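Local coordinates for alpha-glucosidase (Bacteroides thetaiotaomicron, PDB 5XFM), which hydrolyses both beta-L-arabinopyranosides and alpha-galactosides, acting as a bifunctional glycosidase of glycoside hydrolase family 97, at residues A[82-85]-A[86-89]; A[389-392]-A[393-397]; A[408-411]-A[412-416]; A[545-548]-A[549-552]; A[561-564]-A[565-568]. The protein carries 1 engineered substitution. All coordinates share one frame; numbering follows the deposited sequence.

Contact 1. Residues A[82-85]-A[86-89]; sequences YQQT and RIKV
With chi1 at 63°, OG1 of Thr85 sits between its own backbone N and carbonyl carbon, and the Arg86 chain, folded at chi3 (-77°), swings NE back to meet it. The meeting takes place in the loop that joins strands 69-83 and 91-104, antiparallel neighbours in a large sheet of the N-terminal beta-sandwich domain. The bond it makes, Arg86 NE to Thr85 OG1 at 2.9 Å, is almost straight at 175°, and the hydroxyl oxygen lies in the guanidinium plane at its edge. This fixes the rotation of the guanidinium group, whose NH1 reaches the carbonyls of Tyr445 and Tyr448. Gln84 approaches the same group without bonding to it: its NE2 and Arg86 NH2, 3.3 Å apart, are both donors. The Gln84 amide spends itself on other partners, NE2 giving a hydrogen to Thr85 O on a lone pair at 3.1 Å and OE1 accepting from Arg443 in helix 441-444. The aliphatic part of Gln84 serves a different neighbour, Ile87, whose side chain crosses it at about a right angle with CD1 3.9 Å from Gln84 CG. Inside the turn, one water stitches the backbone together, giving a hydrogen to Gln84 O at 2.7 Å and accepting one from Ile87 N at 3.1 Å.

Contact 2. Residues A[389-392]-A[393-397]; sequences MKWL and QSLGV
Leu395 reaches back one helical turn to lie against Trp391, and its side chain can be followed atom by atom at a helix end closed by a Schellman motif. CB rests 3.4 Å from Leu392 O. With chi1 at -77°, CG is turned away from the carbonyl carbon and toward the indole, where it makes a CH-pi contact 4.3 Å from the centroid of the five-membered ring of Trp391, over the face. At the tip, CD1 slides out toward the rim of the six-membered ring and comes 3.5 Å from Trp391 CZ2. With the indole cut back to an alanine, CG and CD1 of Leu395 would probably lose the surface they lie on, and His341 the ring it meets. Helix 382-395 links strands 357-363 and 399-403 of the catalytic barrel in a beta-alpha-beta unit, and Leu392 faces inward onto Tyr362 and Ile400 of those two strands. The helix stops at Gly396, whose positive phi (91°) would jam a side chain against the preceding carbonyl oxygen. Val397 N then bonds Leu392 O at 3.0 Å, while Gly396 N makes a weak bond to Gln393 O, and the chain heads into the next strand with Val397 packed on Leu360. One residue earlier, Trp391 O takes two donors: Leu395 N at 2.9 Å, and the hydroxyl of Ser394, which folds back onto its own helix to place OG 2.7 Å from that oxygen.

Contact 3. Residues A[408-411]-A[412-416]; sequences DKQE and TMRLY
Lys409 stands at the N-cap of helix 410-425, and its carbonyl O takes the first two hydrogen bonds of the helix, from Thr412 N at 2.8 Å and Met413 N at 3.1 Å. A water completes this first turn on the other side of the residue: it accepts from Lys409 N at 2.9 Å and is hydrogen-bonded to Thr412 OG1 at 2.8 Å. Gln410, the next residue, stacks on Arg414 one turn further along. The Gln410 chain is extended, CG anti to its nitrogen (chi1 173°), which brings it against one face of the guanidinium: CG lies over the centre of that group, 3.8 Å from Arg414 CZ, and the amide plane is tilted only 9° from the guanidinium plane, with CD 3.6 Å from NH2. Deeper in, the twice-bent Met413 curls back so that CE touches Asp408 O at 3.8 Å. The Asp408 carboxylate binds the hydroxyls of Thr436 and Tyr173, the latter next in sequence to the calcium ligand Glu174, so this helix start in the barrel's beta-alpha-beta unit 399-432 meets residues of the N-terminal domain. Glu411 OE2 is bonded to Tyr367 and its OE1 stays 5.2 Å from Arg414 NH1, so the carboxylate probably has at most a weak, long-range effect on the arginine. The Gln410-Arg414 contact is thus a stack without a hydrogen bond: NE2 gives to Ser216 O and OE1 accepts from Ala251 N, which fixes the turn of the amide against the guanidinium.

Contact 4. Residues A[545-548]-A[549-552]; sequences DFMK and RVPT
Val550 turns its two methyl groups to two different partners, Met547 and Phe546, as the chain leaves helix 541-549 on its way to strand 556-563 of the C-terminal beta-sheet. The Met547 and Val550 side chains lie side by side and point the same way, with CE of the methionine 4.2 Å from CG1 of the valine. Toward Phe546 the approach is oblique: CG2 comes 4.2 Å from CE2 of the ring. The valine's first torsion, 69°, sets CG1 between its N and carbonyl carbon, pressing that methyl to within 3.3 Å of Met547 O. In the phenylalanine, chi1 of 170° swings the ring away from the backbone N and forward along the helix to meet CG2; the ring also meets Tyr607 edge-to-face and packs on Leu639 and Ile641, so the helix is seated against the sheet that holds strands 603-609 and 636-641. Thr519 of helix 512-521 touches all three apolar side chains and adds to their burial. The outer side of the same turn is polar. Arg549 N bonds Phe546 O at 2.7 Å. From there the arginine side chain doubles back along the helix, laying one face of its guanidinium over Asp545 O, whereas the Asp545 carboxylate does not pair with it, OD2 lying 5.8 Å from NH2. A water also links the two residues, donating to Asp545 O at 2.8 Å and accepting from Arg549 NE at 2.9 Å.

Contact 5. Residues A[561-564]-A[565-568]; sequences DGYP and GKYV
Tyr567 reaches back along its partner strand to give its hydroxyl hydrogen to Asp561 OD2, with OH 2.9 Å from that oxygen. OD2 lies at the edge of the phenol ring, but the bond arrives 47° above the carboxylate plane. Tyr567 chi1 (73°) puts CG between its N and carbonyl carbon, laying the ring flat over Gly562, whose CA makes a CH-pi contact 3.6 Å from the ring centroid; a phenylalanine here would probably leave Asp561 OD2 without its hydroxyl donor. Tyr563 N gives to Tyr567 O at 2.9 Å. In return, Tyr563 O accepts twice, from Lys566 N and from Tyr567 N, each at 3.0 Å, because Lys566 and Tyr567 both face Tyr563 in a classic beta bulge of the hairpin 556-574, the first two strands of the six-stranded antiparallel sheet of the C-terminal beta domain. At the turn, Gly565 has a positive phi (88°) that suits glycine, and its backbone is bonded to that of Cys475. The Lys566 chain runs alongside the Tyr563 ring, CD 3.5 Å from CD2, both side chains pointing the same way. The phenol oxygen of Tyr563 is satisfied by Asp180, and its ring meets Trp206 edge-to-face.

Contacts 1 and 3 are largely buried; contacts 2, 4 and 5 each combine buried with exposed residues. Contacts 2, 3 and 4 all belong to the catalytic barrel: contact 2 ends one of its helices and contact 3 begins the next, their nearest atoms about 8 Å apart. Contact 4 sits across the chain's centre from contact 3 and leads along the chain into the hairpin of contact 5. The chemistry follows position. Apolar packing prevails in contacts 2 and 4, at helix ends, whereas contact 3 relies on polar side chains, several of them bonded to the N-terminal domain. Contacts 1 and 5 join neighbouring antiparallel strands, the first with a side-chain bond and a bridging water, the second with cross-strand backbone bonds and a tyrosine-aspartate bond.

Contact 1. Residues A[82-85]-A[86-89]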
loop_
_atom_site.group_PDB
_atom_site.type_symbol
_atom_site.label_atom_id
_atom_site.label_comp_id
_atom_site.label_asym_id
_atom_site.label_seq_id
_atom_site.Cartn_x
_atom_site.Cartn_y
_atom_site.Cartn_z
ATOM N N TYR A 82 -10.490 4.729 17.400
ATOM C CA TYR A 82 -9.091 5.112 17.325
ATOM C C TYR A 82 -8.837 6.185 16.271
ATOM O O TYR A 82 -9.581 6.317 15.294
ATOM C CB TYR A 82 -8.204 3.880 17.074
ATOM C CG TYR A 82 -8.292 3.224 15.707
ATOM C CD1 TYR A 82 -7.544 3.701 14.631
ATOM C CD2 TYR A 82 -9.071 2.093 15.507
ATOM C CE1 TYR A 82 -7.601 3.087 13.384
ATOM C CE2 TYR A 82 -9.132 1.468 14.267
ATOM C CZ TYR A 82 -8.395 1.970 13.210
ATOM O OH TYR A 82 -8.452 1.352 11.978
ATOM N N GLN A 83 -7.804 6.982 16.506
ATOM C CA GLN A 83 -7.403 8.011 15.558
ATOM C C GLN A 83 -6.142 7.563 14.834
ATOM O O GLN A 83 -5.249 6.965 15.441
ATOM C CB GLN A 83 -7.172 9.363 16.242
ATOM C CG GLN A 83 -8.384 9.962 16.969
ATOM C CD GLN A 83 -8.788 9.184 18.209
ATOM O OE1 GLN A 83 -7.958 8.919 19.082
ATOM N NE2 GLN A 83 -10.066 8.825 18.301
ATOM N N GLN A 84 -6.089 7.804 13.528
ATOM C CA GLN A 84 -4.927 7.414 12.745
ATOM C C GLN A 84 -4.665 8.408 11.622
ATOM O O GLN A 84 -5.535 8.640 10.778
ATOM C CB GLN A 84 -5.124 6.013 12.162
ATOM C CG GLN A 84 -3.912 5.453 11.445
ATOM C CD GLN A 84 -2.694 5.331 12.351
ATOM O OE1 GLN A 84 -2.781 4.810 13.461
ATOM N NE2 GLN A 84 -1.548 5.809 11.873
ATOM N N THR A 85 -3.468 8.987 11.608
ATOM C CA THR A 85 -3.060 9.855 10.512
ATOM C C THR A 85 -2.421 9.022 9.411
ATOM O O THR A 85 -2.113 7.847 9.623
ATOM C CB THR A 85 -2.059 10.923 10.967
ATOM O OG1 THR A 85 -0.858 10.289 11.420
ATOM C CG2 THR A 85 -2.647 11.766 12.082
ATOM N N ARG A 86 -2.218 9.641 8.249
ATOM C CA ARG A 86 -1.490 9.040 7.124
ATOM C C ARG A 86 -2.213 7.873 6.439
ATOM O O ARG A 86 -1.574 7.059 5.765
ATOM C CB ARG A 86 -0.107 8.564 7.584
ATOM C CG ARG A 86 0.804 9.666 8.098
ATOM C CD ARG A 86 1.889 9.084 9.000
ATOM N NE ARG A 86 1.360 8.751 10.323
ATOM C CZ ARG A 86 1.786 7.738 11.073
ATOM N NH1 ARG A 86 2.751 6.942 10.642
ATOM N NH2 ARG A 86 1.236 7.516 12.258
ATOM N N ILE A 87 -3.526 7.762 6.633
ATOM C CA ILE A 87 -4.315 6.760 5.915
ATOM C C ILE A 87 -5.553 7.426 5.308
ATOM O O ILE A 87 -5.691 8.647 5.375
ATOM C CB ILE A 87 -4.747 5.577 6.821
ATOM C CG1 ILE A 87 -5.707 6.037 7.911
ATOM C CG2 ILE A 87 -3.539 4.885 7.434
ATOM C CD1 ILE A 87 -6.455 4.894 8.582
ATOM N N LYS A 88 -6.442 6.622 4.724
ATOM C CA LYS A 88 -7.598 7.126 3.969
ATOM C C LYS A 88 -8.679 7.811 4.821
ATOM O O LYS A 88 -9.557 8.490 4.283
ATOM C CB LYS A 88 -8.239 5.983 3.182
ATOM C CG LYS A 88 -8.896 4.934 4.058
ATOM C CD LYS A 88 -9.432 3.755 3.254
ATOM C CE LYS A 88 -8.327 2.779 2.862
ATOM N NZ LYS A 88 -8.880 1.499 2.312
ATOM N N VAL A 89 -8.640 7.612 6.136
ATOM C CA VAL A 89 -9.633 8.202 7.031
ATOM C C VAL A 89 -8.951 8.541 8.354
ATOM O O VAL A 89 -7.988 7.879 8.730
ATOM C CB VAL A 89 -10.826 7.238 7.254
ATOM C CG1 VAL A 89 -10.359 5.951 7.925
ATOM C CG2 VAL A 89 -11.934 7.899 8.064
HETATM O O HOH W 1 -5.428 9.665 8.251
#

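Contact 2. Residues A[389-392]-A[393-397]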
loop_
_atom_site.group_PDB
_atom_site.type_symbol
_atom_site.label_atom_id
_atom_site.label_comp_id
_atom_site.label_asym_id
_atom_site.label_seq_id
_atom_site.Cartn_x
_atom_site.Cartn_y
_atom_site.Cartn_z
ATOM N N MET A 389 22.388 9.408 11.286
ATOM C CA MET A 389 21.138 10.050 11.683
ATOM C C MET A 389 21.358 11.193 12.677
ATOM O O MET A 389 20.585 12.153 12.719
ATOM C CB MET A 389 20.180 9.007 12.268
ATOM C CG MET A 389 19.478 8.149 11.213
ATOM S SD MET A 389 18.453 6.807 11.887
ATOM C CE MET A 389 17.902 6.026 10.367
ATOM N N LYS A 390 22.397 11.066 13.494
ATOM C CA LYS A 390 22.857 12.166 14.333
ATOM C C LYS A 390 23.272 13.344 13.459
ATOM O O LYS A 390 22.901 14.495 13.731
ATOM C CB LYS A 390 24.029 11.725 15.217
ATOM C CG LYS A 390 24.524 12.804 16.160
ATOM C CD LYS A 390 24.318 12.398 17.613
ATOM C CE LYS A 390 25.134 13.274 18.565
ATOM N NZ LYS A 390 26.591 13.285 18.249
ATOM N N TRP A 391 24.068 13.055 12.427
ATOM C CA TRP A 391 24.439 14.105 11.471
ATOM C C TRP A 391 23.192 14.742 10.830
ATOM O O TRP A 391 23.055 15.975 10.807
ATOM C CB TRP A 391 25.375 13.555 10.390
ATOM C CG TRP A 391 25.719 14.540 9.307
ATOM C CD1 TRP A 391 26.580 15.600 9.408
ATOM C CD2 TRP A 391 25.235 14.546 7.955
ATOM N NE1 TRP A 391 26.649 16.270 8.206
ATOM C CE2 TRP A 391 25.836 15.642 7.298
ATOM C CE3 TRP A 391 24.352 13.735 7.237
ATOM C CZ2 TRP A 391 25.576 15.945 5.962
ATOM C CZ3 TRP A 391 24.091 14.035 5.909
ATOM C CH2 TRP A 391 24.702 15.132 5.286
ATOM N N LEU A 392 22.285 13.902 10.329
ATOM C CA LEU A 392 21.052 14.377 9.696
ATOM C C LEU A 392 20.289 15.316 10.608
ATOM O O LEU A 392 19.909 16.414 10.194
ATOM C CB LEU A 392 20.128 13.211 9.301
ATOM C CG LEU A 392 20.297 12.396 8.006
ATOM C CD1 LEU A 392 21.698 11.958 7.778
ATOM C CD2 LEU A 392 19.408 11.176 8.002
ATOM N N GLN A 393 20.097 14.889 11.854
ATOM C CA GLN A 393 19.332 15.658 12.819
ATOM C C GLN A 393 20.012 16.966 13.185
ATOM O O GLN A 393 19.358 18.003 13.318
ATOM C CB GLN A 393 19.115 14.840 14.087
ATOM C CG GLN A 393 18.161 15.477 15.068
ATOM C CD GLN A 393 18.009 14.650 16.319
ATOM O OE1 GLN A 393 18.908 13.892 16.682
ATOM N NE2 GLN A 393 16.862 14.770 16.973
ATOM N N SER A 394 21.327 16.913 13.348
ATOM C CA SER A 394 22.104 18.118 13.610
ATOM C C SER A 394 21.958 19.118 12.454
ATOM O O SER A 394 21.961 20.331 12.669
ATOM C CB SER A 394 23.576 17.765 13.845
ATOM O OG SER A 394 24.246 17.518 12.621
ATOM N N LEU A 395 21.823 18.614 11.229
ATOM C CA LEU A 395 21.571 19.501 10.097
ATOM C C LEU A 395 20.124 19.978 10.043
ATOM O O LEU A 395 19.831 21.038 9.499
ATOM C CB LEU A 395 21.925 18.814 8.777
ATOM C CG LEU A 395 23.407 18.719 8.420
ATOM C CD1 LEU A 395 23.560 18.609 6.913
ATOM C CD2 LEU A 395 24.157 19.929 8.953
ATOM N N GLY A 396 19.211 19.195 10.602
ATOM C CA GLY A 396 17.807 19.545 10.520
ATOM C C GLY A 396 17.109 18.949 9.305
ATOM O O GLY A 396 16.059 19.436 8.887
ATOM N N VAL A 397 17.700 17.911 8.720
ATOM C CA VAL A 397 17.028 17.164 7.660
ATOM C C VAL A 397 15.807 16.517 8.300
ATOM O O VAL A 397 15.876 16.055 9.437
ATOM C CB VAL A 397 17.950 16.097 7.011
ATOM C CG1 VAL A 397 17.196 15.284 5.960
ATOM C CG2 VAL A 397 19.180 16.758 6.388
#

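Contact 3. Residues A[408-411]-A[412-416]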
loop_
_atom_site.group_PDB
_atom_site.type_symbol
_atom_site.label_atom_id
_atom_site.label_comp_id
_atom_site.label_asym_id
_atom_site.label_seq_id
_atom_site.Cartn_x
_atom_site.Cartn_y
_atom_site.Cartn_z
ATOM N N ASP A 408 11.669 -10.451 1.583
ATOM C CA ASP A 408 10.610 -10.587 2.577
ATOM C C ASP A 408 11.040 -11.359 3.814
ATOM O O ASP A 408 10.242 -11.571 4.725
ATOM C CB ASP A 408 9.382 -11.271 1.945
ATOM C CG ASP A 408 8.419 -10.282 1.289
ATOM O OD1 ASP A 408 8.506 -9.066 1.563
ATOM O OD2 ASP A 408 7.561 -10.727 0.494
ATOM N N LYS A 409 12.295 -11.792 3.845
ATOM C CA LYS A 409 12.781 -12.557 4.983
ATOM C C LYS A 409 12.738 -11.742 6.274
ATOM O O LYS A 409 12.876 -10.514 6.249
ATOM C CB LYS A 409 14.193 -13.059 4.718
ATOM C CG LYS A 409 14.259 -14.184 3.707
ATOM C CD LYS A 409 15.695 -14.596 3.434
ATOM C CE LYS A 409 15.759 -15.876 2.611
ATOM N NZ LYS A 409 17.145 -16.128 2.132
ATOM N N GLN A 410 12.574 -12.446 7.392
ATOM C CA GLN A 410 12.457 -11.835 8.709
ATOM C C GLN A 410 13.660 -10.925 9.026
ATOM O O GLN A 410 13.513 -9.918 9.700
ATOM C CB GLN A 410 12.282 -12.933 9.776
ATOM C CG GLN A 410 12.319 -12.432 11.220
ATOM C CD GLN A 410 11.847 -13.460 12.234
ATOM O OE1 GLN A 410 12.050 -14.662 12.066
ATOM N NE2 GLN A 410 11.253 -12.983 13.321
ATOM N N GLU A 411 14.836 -11.298 8.538
ATOM C CA GLU A 411 16.061 -10.489 8.611
ATOM C C GLU A 411 15.865 -9.076 8.011
ATOM O O GLU A 411 16.357 -8.051 8.533
ATOM C CB GLU A 411 17.186 -11.248 7.895
ATOM C CG GLU A 411 18.515 -10.548 7.788
ATOM C CD GLU A 411 19.641 -11.523 7.471
ATOM O OE1 GLU A 411 19.670 -12.613 8.085
ATOM O OE2 GLU A 411 20.488 -11.204 6.606
ATOM N N THR A 412 15.125 -9.032 6.912
ATOM C CA THR A 412 14.842 -7.784 6.240
ATOM C C THR A 412 13.803 -7.007 7.028
ATOM O O THR A 412 13.895 -5.780 7.142
ATOM C CB THR A 412 14.359 -8.014 4.792
ATOM O OG1 THR A 412 15.192 -8.995 4.167
ATOM C CG2 THR A 412 14.423 -6.716 3.988
ATOM N N MET A 413 12.811 -7.715 7.568
ATOM C CA MET A 413 11.826 -7.093 8.456
ATOM C C MET A 413 12.533 -6.414 9.630
ATOM O O MET A 413 12.205 -5.274 10.012
ATOM C CB MET A 413 10.820 -8.127 8.977
ATOM C CG MET A 413 10.020 -8.839 7.892
ATOM S SD MET A 413 9.112 -7.687 6.843
ATOM C CE MET A 413 10.085 -7.820 5.343
ATOM N N ARG A 414 13.507 -7.128 10.192
ATOM C CA ARG A 414 14.331 -6.608 11.276
ATOM C C ARG A 414 14.970 -5.308 10.834
ATOM O O ARG A 414 14.957 -4.314 11.578
ATOM C CB ARG A 414 15.402 -7.619 11.692
ATOM C CG ARG A 414 14.878 -8.765 12.537
ATOM C CD ARG A 414 15.964 -9.797 12.823
ATOM N NE ARG A 414 15.428 -10.965 13.524
ATOM C CZ ARG A 414 15.599 -12.224 13.131
ATOM N NH1 ARG A 414 16.300 -12.490 12.039
ATOM N NH2 ARG A 414 15.076 -13.220 13.831
ATOM N N LEU A 415 15.498 -5.305 9.607
ATOM C CA LEU A 415 16.140 -4.097 9.101
ATOM C C LEU A 415 15.159 -2.908 8.956
ATOM O O LEU A 415 15.461 -1.794 9.409
ATOM C CB LEU A 415 16.813 -4.391 7.767
ATOM C CG LEU A 415 17.609 -3.242 7.153
ATOM C CD1 LEU A 415 18.702 -2.765 8.109
ATOM C CD2 LEU A 415 18.199 -3.693 5.843
ATOM N N TYR A 416 14.003 -3.145 8.329
ATOM C CA TYR A 416 12.952 -2.127 8.200
ATOM C C TYR A 416 12.631 -1.477 9.535
ATOM O O TYR A 416 12.618 -0.239 9.675
ATOM C CB TYR A 416 11.646 -2.720 7.642
ATOM C CG TYR A 416 11.590 -2.967 6.149
ATOM C CD1 TYR A 416 11.509 -1.911 5.243
ATOM C CD2 TYR A 416 11.557 -4.264 5.647
ATOM C CE1 TYR A 416 11.440 -2.145 3.879
ATOM C CE2 TYR A 416 11.485 -4.505 4.292
ATOM C CZ TYR A 416 11.426 -3.447 3.413
ATOM O OH TYR A 416 11.357 -3.707 2.063
HETATM O O HOH W 2 14.667 -11.057 2.336
#

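Contact 4. Residues A[545-548]-A[549-552]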
loop_
_atom_site.group_PDB
_atom_site.type_symbol
_atom_site.label_atom_id
_atom_site.label_comp_id
_atom_site.label_asym_id
_atom_site.label_seq_id
_atom_site.Cartn_x
_atom_site.Cartn_y
_atom_site.Cartn_z
ATOM N N ASP A 545 -2.018 26.154 -10.284
ATOM C CA ASP A 545 -2.780 26.766 -9.206
ATOM C C ASP A 545 -3.400 25.691 -8.337
ATOM O O ASP A 545 -3.355 25.781 -7.111
ATOM C CB ASP A 545 -3.865 27.706 -9.743
ATOM C CG ASP A 545 -3.309 29.047 -10.191
ATOM O OD1 ASP A 545 -2.292 29.492 -9.618
ATOM O OD2 ASP A 545 -3.899 29.671 -11.097
ATOM N N PHE A 546 -3.992 24.681 -8.968
ATOM C CA PHE A 546 -4.523 23.563 -8.201
ATOM C C PHE A 546 -3.417 22.898 -7.382
ATOM O O PHE A 546 -3.578 22.665 -6.179
ATOM C CB PHE A 546 -5.168 22.514 -9.102
ATOM C CG PHE A 546 -5.516 21.234 -8.377
ATOM C CD1 PHE A 546 -6.696 21.132 -7.658
ATOM C CD2 PHE A 546 -4.648 20.156 -8.378
ATOM C CE1 PHE A 546 -7.012 19.972 -6.979
ATOM C CE2 PHE A 546 -4.959 18.995 -7.695
ATOM C CZ PHE A 546 -6.139 18.902 -7.000
ATOM N N MET A 547 -2.296 22.597 -8.040
ATOM C CA MET A 547 -1.203 21.876 -7.387
ATOM C C MET A 547 -0.660 22.665 -6.201
ATOM O O MET A 547 -0.097 22.089 -5.270
ATOM C CB MET A 547 -0.087 21.557 -8.378
ATOM C CG MET A 547 -0.479 20.485 -9.379
ATOM S SD MET A 547 -1.076 18.998 -8.557
ATOM C CE MET A 547 0.397 18.452 -7.702
ATOM N N LYS A 548 -0.819 23.983 -6.243
ATOM C CA LYS A 548 -0.452 24.805 -5.097
ATOM C C LYS A 548 -1.335 24.547 -3.861
ATOM O O LYS A 548 -0.901 24.772 -2.731
ATOM C CB LYS A 548 -0.491 26.284 -5.476
ATOM C CG LYS A 548 0.782 26.764 -6.161
ATOM C CD LYS A 548 0.550 28.053 -6.934
ATOM C CE LYS A 548 1.828 28.883 -7.026
ATOM N NZ LYS A 548 2.304 29.057 -8.427
ATOM N N ARG A 549 -2.565 24.081 -4.067
ATOM C CA ARG A 549 -3.502 23.886 -2.955
ATOM C C ARG A 549 -3.765 22.426 -2.614
ATOM O O ARG A 549 -4.564 22.135 -1.722
ATOM C CB ARG A 549 -4.845 24.558 -3.257
ATOM C CG ARG A 549 -4.753 26.026 -3.633
ATOM C CD ARG A 549 -6.127 26.684 -3.655
ATOM N NE ARG A 549 -6.331 27.472 -4.869
ATOM C CZ ARG A 549 -7.334 27.288 -5.727
ATOM N NH1 ARG A 549 -8.245 26.346 -5.503
ATOM N NH2 ARG A 549 -7.431 28.051 -6.809
ATOM N N VAL A 550 -3.103 21.509 -3.312
ATOM C CA VAL A 550 -3.363 20.082 -3.115
ATOM C C VAL A 550 -3.054 19.589 -1.689
ATOM O O VAL A 550 -2.004 19.893 -1.116
ATOM C CB VAL A 550 -2.569 19.230 -4.160
ATOM C CG1 VAL A 550 -1.069 19.278 -3.907
ATOM C CG2 VAL A 550 -3.075 17.796 -4.189
ATOM N N PRO A 551 -3.999 18.842 -1.099
ATOM C CA PRO A 551 -3.758 18.195 0.194
ATOM C C PRO A 551 -3.110 16.828 0.009
ATOM O O PRO A 551 -3.154 16.283 -1.096
ATOM C CB PRO A 551 -5.161 18.073 0.800
ATOM C CG PRO A 551 -6.132 18.272 -0.344
ATOM C CD PRO A 551 -5.369 18.624 -1.588
ATOM N N THR A 552 -2.483 16.301 1.057
ATOM C CA THR A 552 -1.901 14.962 0.992
ATOM C C THR A 552 -2.436 14.080 2.127
ATOM O O THR A 552 -2.112 12.900 2.206
ATOM C CB THR A 552 -0.350 14.988 1.046
ATOM O OG1 THR A 552 0.098 15.365 2.353
ATOM C CG2 THR A 552 0.217 15.949 0.012
HETATM O O HOH W 3 -3.579 28.182 -5.605
#

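Contact 5. Residues A[561-564]-A[565-568]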
loop_
_atom_site.group_PDB
_atom_site.type_symbol
_atom_site.label_atom_id
_atom_site.label_comp_id
_atom_site.label_asym_id
_atom_site.label_seq_id
_atom_site.Cartn_x
_atom_site.Cartn_y
_atom_site.Cartn_z
ATOM N N ASP A 561 -18.030 5.473 -7.367
ATOM C CA ASP A 561 -18.308 4.535 -8.452
ATOM C C ASP A 561 -17.011 4.010 -9.040
ATOM O O ASP A 561 -15.945 4.532 -8.739
ATOM C CB ASP A 561 -19.152 5.197 -9.546
ATOM C CG ASP A 561 -19.769 4.187 -10.498
ATOM O OD1 ASP A 561 -20.008 3.036 -10.069
ATOM O OD2 ASP A 561 -20.011 4.540 -11.672
ATOM N N GLY A 562 -17.095 2.972 -9.867
ATOM C CA GLY A 562 -15.913 2.470 -10.539
ATOM C C GLY A 562 -15.862 0.976 -10.794
ATOM O O GLY A 562 -16.705 0.204 -10.333
ATOM N N TYR A 563 -14.848 0.581 -11.554
ATOM C CA TYR A 563 -14.531 -0.817 -11.805
ATOM C C TYR A 563 -13.031 -0.887 -12.062
ATOM O O TYR A 563 -12.493 -0.094 -12.855
ATOM C CB TYR A 563 -15.329 -1.361 -12.996
ATOM C CG TYR A 563 -15.292 -2.865 -13.140
ATOM C CD1 TYR A 563 -16.291 -3.654 -12.590
ATOM C CD2 TYR A 563 -14.263 -3.497 -13.823
ATOM C CE1 TYR A 563 -16.266 -5.029 -12.713
ATOM C CE2 TYR A 563 -14.230 -4.870 -13.951
ATOM C CZ TYR A 563 -15.237 -5.630 -13.393
ATOM O OH TYR A 563 -15.218 -6.998 -13.515
ATOM N N PRO A 564 -12.353 -1.830 -11.388
ATOM C CA PRO A 564 -10.892 -1.956 -11.381
ATOM C C PRO A 564 -10.305 -2.111 -12.775
ATOM O O PRO A 564 -10.642 -3.064 -13.486
ATOM C CB PRO A 564 -10.651 -3.223 -10.553
ATOM C CG PRO A 564 -11.854 -3.351 -9.704
ATOM C CD PRO A 564 -12.989 -2.862 -10.558
ATOM N N GLY A 565 -9.426 -1.181 -13.143
ATOM C CA GLY A 565 -8.753 -1.200 -14.429
ATOM C C GLY A 565 -9.513 -0.487 -15.533
ATOM O O GLY A 565 -8.965 -0.229 -16.606
ATOM N N LYS A 566 -10.759 -0.117 -15.257
ATOM C CA LYS A 566 -11.610 0.497 -16.271
ATOM C C LYS A 566 -11.879 1.958 -15.935
ATOM O O LYS A 566 -11.619 2.849 -16.749
ATOM C CB LYS A 566 -12.915 -0.284 -16.403
ATOM C CG LYS A 566 -12.743 -1.587 -17.178
ATOM C CD LYS A 566 -13.997 -2.440 -17.139
ATOM C CE LYS A 566 -13.895 -3.616 -18.099
ATOM N NZ LYS A 566 -13.570 -4.891 -17.402
ATOM N N TYR A 567 -12.383 2.216 -14.732
ATOM C CA TYR A 567 -12.608 3.603 -14.330
ATOM C C TYR A 567 -12.728 3.706 -12.824
ATOM O O TYR A 567 -13.003 2.717 -12.154
ATOM C CB TYR A 567 -13.853 4.180 -15.019
ATOM C CG TYR A 567 -15.182 3.675 -14.501
ATOM C CD1 TYR A 567 -15.659 2.419 -14.858
ATOM C CD2 TYR A 567 -15.980 4.471 -13.689
ATOM C CE1 TYR A 567 -16.884 1.960 -14.398
ATOM C CE2 TYR A 567 -17.206 4.028 -13.231
ATOM C CZ TYR A 567 -17.651 2.767 -13.584
ATOM O OH TYR A 567 -18.867 2.318 -13.127
ATOM N N VAL A 568 -12.487 4.893 -12.281
ATOM C CA VAL A 568 -12.600 5.045 -10.833
ATOM C C VAL A 568 -13.072 6.441 -10.441
ATOM O O VAL A 568 -12.630 7.449 -10.998
ATOM C CB VAL A 568 -11.257 4.716 -10.114
ATOM C CG1 VAL A 568 -10.151 5.649 -10.546
ATOM C CG2 VAL A 568 -11.434 4.760 -8.600
#